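Local coordinates for purine nucleoside phosphorylase (Schistosoma mansoni, PDB 6B56), which catalyses the reversible phosphorolysis of purine nucleosides such as inosine and guanosine, releasing the free base and ribose 1-phosphate, at residues A16-R21 with I53-F58. Residues are numbered along the deposited sequence; the frame is centred on the assembly and turned at random.
Sequences ADYIKR and INIPNF. With CQV (5-butylpyridine-2-carboxylic acid), chain E.
Y18 lies against the carbonyl of N54, the CA of I55 and the ring of P56, bringing the N-terminal helix 9-23 onto the type II beta turn I55-F58 in the loop between strands 47-51 and 68-75 of this phosphorylase-superfamily fold. The carbonyl oxygen of N54 sits over one face of the tyrosine ring, displaced toward its rim and 3.4 Å from Y18 CZ. At the other end of the side chain the P56 ring packs beside its root, with P56 CD 3.6 Å from Y18 CB and as close to CG, and the two side chains run at about a right angle. The reach comes from the first torsion of Y18: with CG anti to the backbone N (chi1 177°), the ring extends out from the helix and along the loop.

Beyond the ring, its hydroxyl comes within 3.5 Å of N54 CB, and a water lying in the ring plane joins Y18 OH to the N54 amide, accepting from N54 ND2 at 3.0 Å. The next residue of the helix, I19, turns its end inward, and I19 CD1 meets I55 CG2 at 4.2 Å. These two isoleucines face the interior, where I50 and L70 of the neighbouring strands touch both of them; V104 of helix 95-108 also packs on I19.

The turn is closed by F58 N bonding to I55 O, and I55 CG2 sits 3.3 Å above one face of the F58 ring, offset toward its rim. Just before the turn, the I53 side chain makes van der Waals contact with the bound 5-butylpyridine-2-carboxylic acid, whose hydrogen bonds include those to K60 and T61, so the loop has the helix on one flank and this ligand on another. On the helix, the R21 guanidinium covers Y18 CA and is held by a salt bridge in which R21 NE meets D17 OD2 at 3.0 Å, approaching from above the carboxylate plane.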
ATOM      1  N   ALA A  16     -24.738   5.249 -20.554  1.00 23.16           N
ATOM      2  CA  ALA A  16     -26.124   5.148 -20.085  1.00 25.09           C
ATOM      3  C   ALA A  16     -27.118   5.361 -21.221  1.00 28.25           C
ATOM      4  O   ALA A  16     -28.149   4.678 -21.293  1.00 30.51           O
ATOM      5  CB  ALA A  16     -26.383   6.140 -18.942  1.00 23.39           C
ATOM      6  N   ASP A  17     -26.847   6.318 -22.114  1.00 27.30           N
ATOM      7  CA  ASP A  17     -27.760   6.576 -23.223  1.00 30.48           C
ATOM      8  C   ASP A  17     -27.871   5.357 -24.135  1.00 30.56           C
ATOM      9  O   ASP A  17     -28.967   5.016 -24.609  1.00 34.06           O
ATOM     10  CB  ASP A  17     -27.283   7.806 -23.999  1.00 40.05           C
ATOM     11  CG  ASP A  17     -28.257   8.228 -25.064  1.00 55.63           C
ATOM     12  OD1 ASP A  17     -29.346   8.732 -24.706  1.00 53.99           O
ATOM     13  OD2 ASP A  17     -27.935   8.049 -26.255  1.00 58.80           O
ATOM     14  N   TYR A  18     -26.740   4.699 -24.405  1.00 31.05           N
ATOM     15  CA  TYR A  18     -26.749   3.483 -25.209  1.00 33.69           C
ATOM     16  C   TYR A  18     -27.602   2.402 -24.554  1.00 28.20           C
ATOM     17  O   TYR A  18     -28.461   1.789 -25.206  1.00 33.36           O
ATOM     18  CB  TYR A  18     -25.315   2.980 -25.424  1.00 32.98           C
ATOM     19  CG  TYR A  18     -25.283   1.675 -26.188  1.00 31.17           C
ATOM     20  CD1 TYR A  18     -25.328   1.652 -27.575  1.00 34.64           C
ATOM     21  CD2 TYR A  18     -25.245   0.458 -25.518  1.00 32.42           C
ATOM     22  CE1 TYR A  18     -25.322   0.453 -28.269  1.00 37.06           C
ATOM     23  CE2 TYR A  18     -25.245  -0.733 -26.201  1.00 32.73           C
ATOM     24  CZ  TYR A  18     -25.281  -0.740 -27.582  1.00 34.51           C
ATOM     25  OH  TYR A  18     -25.287  -1.931 -28.288  1.00 37.59           O
ATOM     26  N   ILE A  19     -27.379   2.157 -23.258  1.00 30.15           N
ATOM     27  CA  ILE A  19     -28.111   1.091 -22.575  1.00 30.66           C
ATOM     28  C   ILE A  19     -29.609   1.343 -22.650  1.00 35.03           C
ATOM     29  O   ILE A  19     -30.394   0.431 -22.944  1.00 38.39           O
ATOM     30  CB  ILE A  19     -27.605   0.947 -21.126  1.00 28.71           C
ATOM     31  CG1 ILE A  19     -26.165   0.416 -21.128  1.00 27.55           C
ATOM     32  CG2 ILE A  19     -28.518   0.002 -20.334  1.00 36.38           C
ATOM     33  CD1 ILE A  19     -25.343   0.749 -19.891  1.00 26.75           C
ATOM     34  N   LYS A  20     -30.026   2.591 -22.427  1.00 33.94           N
ATOM     35  CA  LYS A  20     -31.447   2.933 -22.467  1.00 36.80           C
ATOM     36  C   LYS A  20     -32.057   2.620 -23.828  1.00 44.32           C
ATOM     37  O   LYS A  20     -33.164   2.070 -23.915  1.00 57.31           O
ATOM     38  CB  LYS A  20     -31.616   4.422 -22.148  1.00 36.39           C
ATOM     39  CG  LYS A  20     -31.392   4.808 -20.720  1.00 42.65           C
ATOM     40  CD  LYS A  20     -31.454   6.326 -20.641  1.00 50.71           C
ATOM     41  CE  LYS A  20     -31.222   6.857 -19.264  1.00 59.74           C
ATOM     42  NZ  LYS A  20     -31.224   8.347 -19.308  1.00 44.10           N
ATOM     43  N   ARG A  21     -31.360   2.983 -24.910  1.00 39.25           N
ATOM     44  CA  ARG A  21     -31.881   2.760 -26.256  1.00 40.14           C
ATOM     45  C   ARG A  21     -32.053   1.280 -26.576  1.00 38.19           C
ATOM     46  O   ARG A  21     -32.839   0.926 -27.470  1.00 44.01           O
ATOM     47  CB  ARG A  21     -30.943   3.401 -27.282  1.00 51.93           C
ATOM     48  CG  ARG A  21     -30.940   4.933 -27.244  1.00 55.21           C
ATOM     49  CD  ARG A  21     -30.109   5.547 -28.366  1.00 60.11           C
ATOM     50  NE  ARG A  21     -28.716   5.781 -27.974  1.00 72.28           N
ATOM     51  CZ  ARG A  21     -27.652   5.153 -28.478  1.00 66.67           C
ATOM     52  NH1 ARG A  21     -27.788   4.230 -29.426  1.00 68.27           N
ATOM     53  NH2 ARG A  21     -26.438   5.464 -28.033  1.00 55.26           N
ATOM     54  N   ILE A  53     -18.468  -5.022 -24.705  1.00 29.57           N
ATOM     55  CA  ILE A  53     -17.817  -4.585 -25.945  1.00 30.58           C
ATOM     56  C   ILE A  53     -18.694  -3.631 -26.758  1.00 44.73           C
ATOM     57  O   ILE A  53     -18.179  -2.825 -27.547  1.00 33.51           O
ATOM     58  CB  ILE A  53     -17.372  -5.808 -26.777  1.00 32.86           C
ATOM     59  CG1 ILE A  53     -16.509  -5.384 -27.963  1.00 34.03           C
ATOM     60  CG2 ILE A  53     -18.575  -6.592 -27.287  1.00 34.11           C
ATOM     61  CD1 ILE A  53     -15.232  -4.666 -27.553  1.00 41.61           C
ATOM     62  N   ASN A  54     -20.017  -3.711 -26.600  1.00 30.99           N
ATOM     63  CA  ASN A  54     -20.952  -2.844 -27.308  1.00 30.65           C
ATOM     64  C   ASN A  54     -21.259  -1.527 -26.601  1.00 30.69           C
ATOM     65  O   ASN A  54     -21.864  -0.650 -27.234  1.00 33.24           O
ATOM     66  CB  ASN A  54     -22.267  -3.587 -27.526  1.00 33.69           C
ATOM     67  CG  ASN A  54     -22.131  -4.705 -28.528  1.00 41.52           C
ATOM     68  OD1 ASN A  54     -21.179  -4.736 -29.309  1.00 43.58           O
ATOM     69  ND2 ASN A  54     -23.080  -5.629 -28.513  1.00 46.67           N
ATOM     70  N   ILE A  55     -20.853  -1.358 -25.344  1.00 27.35           N
ATOM     71  CA  ILE A  55     -21.245  -0.201 -24.536  1.00 28.10           C
ATOM     72  C   ILE A  55     -20.157   0.854 -24.675  1.00 29.39           C
ATOM     73  O   ILE A  55     -18.998   0.585 -24.315  1.00 28.02           O
ATOM     74  CB  ILE A  55     -21.449  -0.588 -23.063  1.00 24.74           C
ATOM     75  CG1 ILE A  55     -22.500  -1.711 -22.952  1.00 28.09           C
ATOM     76  CG2 ILE A  55     -21.867   0.630 -22.243  1.00 30.47           C
ATOM     77  CD1 ILE A  55     -22.668  -2.269 -21.545  1.00 26.23           C
ATOM     78  N   PRO A  56     -20.475   2.058 -25.165  1.00 29.66           N
ATOM     79  CA  PRO A  56     -19.458   3.107 -25.279  1.00 29.87           C
ATOM     80  C   PRO A  56     -18.657   3.257 -23.988  1.00 27.19           C
ATOM     81  O   PRO A  56     -19.212   3.375 -22.895  1.00 28.54           O
ATOM     82  CB  PRO A  56     -20.289   4.362 -25.570  1.00 34.71           C
ATOM     83  CG  PRO A  56     -21.463   3.845 -26.341  1.00 31.81           C
ATOM     84  CD  PRO A  56     -21.770   2.486 -25.744  1.00 30.16           C
ATOM     85  N   ASN A  57     -17.331   3.234 -24.118  1.00 30.38           N
ATOM     86  CA  ASN A  57     -16.387   3.559 -23.051  1.00 27.51           C
ATOM     87  C   ASN A  57     -16.159   2.459 -22.016  1.00 29.98           C
ATOM     88  O   ASN A  57     -15.351   2.670 -21.087  1.00 30.08           O
ATOM     89  CB  ASN A  57     -16.756   4.850 -22.297  1.00 26.27           C
ATOM     90  CG  ASN A  57     -16.893   6.047 -23.217  1.00 30.36           C
ATOM     91  OD1 ASN A  57     -17.892   6.776 -23.178  1.00 32.53           O
ATOM     92  ND2 ASN A  57     -15.900   6.254 -24.054  1.00 33.55           N
ATOM     93  N   PHE A  58     -16.819   1.311 -22.108  1.00 27.61           N
ATOM     94  CA  PHE A  58     -16.605   0.272 -21.107  1.00 24.63           C
ATOM     95  C   PHE A  58     -15.240  -0.399 -21.297  1.00 23.89           C
ATOM     96  O   PHE A  58     -14.702  -0.429 -22.402  1.00 29.39           O
ATOM     97  CB  PHE A  58     -17.741  -0.759 -21.134  1.00 26.80           C
ATOM     98  CG  PHE A  58     -18.855  -0.442 -20.170  1.00 28.41           C
ATOM     99  CD1 PHE A  58     -19.333   0.859 -20.056  1.00 40.72           C
ATOM    100  CD2 PHE A  58     -19.392  -1.415 -19.370  1.00 32.48           C
ATOM    101  CE1 PHE A  58     -20.341   1.175 -19.145  1.00 47.01           C
ATOM    102  CE2 PHE A  58     -20.413  -1.110 -18.459  1.00 31.73           C
ATOM    103  CZ  PHE A  58     -20.885   0.183 -18.358  1.00 31.78           C
TER
HETATM  104  C9  CQV E 304     -14.360  -7.434 -24.539  0.83 29.39           C
HETATM  105  C8  CQV E 304     -14.354  -8.601 -28.202  0.83 29.49           C
HETATM  106  C7  CQV E 304     -14.694  -8.130 -25.860  0.83 28.41           C
HETATM  107  C4  CQV E 304     -15.390  -9.424 -28.244  0.83 27.69           C
HETATM  108  C5  CQV E 304     -16.189  -9.662 -27.011  0.83 27.81           C
HETATM  109  C6  CQV E 304     -15.886  -9.068 -25.907  0.83 27.83           C
HETATM  110  C3  CQV E 304     -15.810 -10.138 -29.535  0.83 34.26           C
HETATM  111  C2  CQV E 304     -17.251  -9.771 -29.874  0.83 36.04           C
HETATM  112  C1  CQV E 304     -17.308  -8.880 -31.095  0.83 56.25           C
HETATM  113  O   CQV E 304     -15.238  -7.411 -23.631  0.83 30.95           O
HETATM  114  O1  CQV E 304     -13.236  -6.873 -24.376  0.83 30.60           O
HETATM  115  N   CQV E 304     -14.005  -7.927 -26.921  0.83 27.93           N
HETATM  116  C   CQV E 304     -17.613  -9.751 -32.310  0.83 44.82           C
HETATM  117  O   HOH W   1     -25.659  -4.639 -27.384  1.00 44.84           O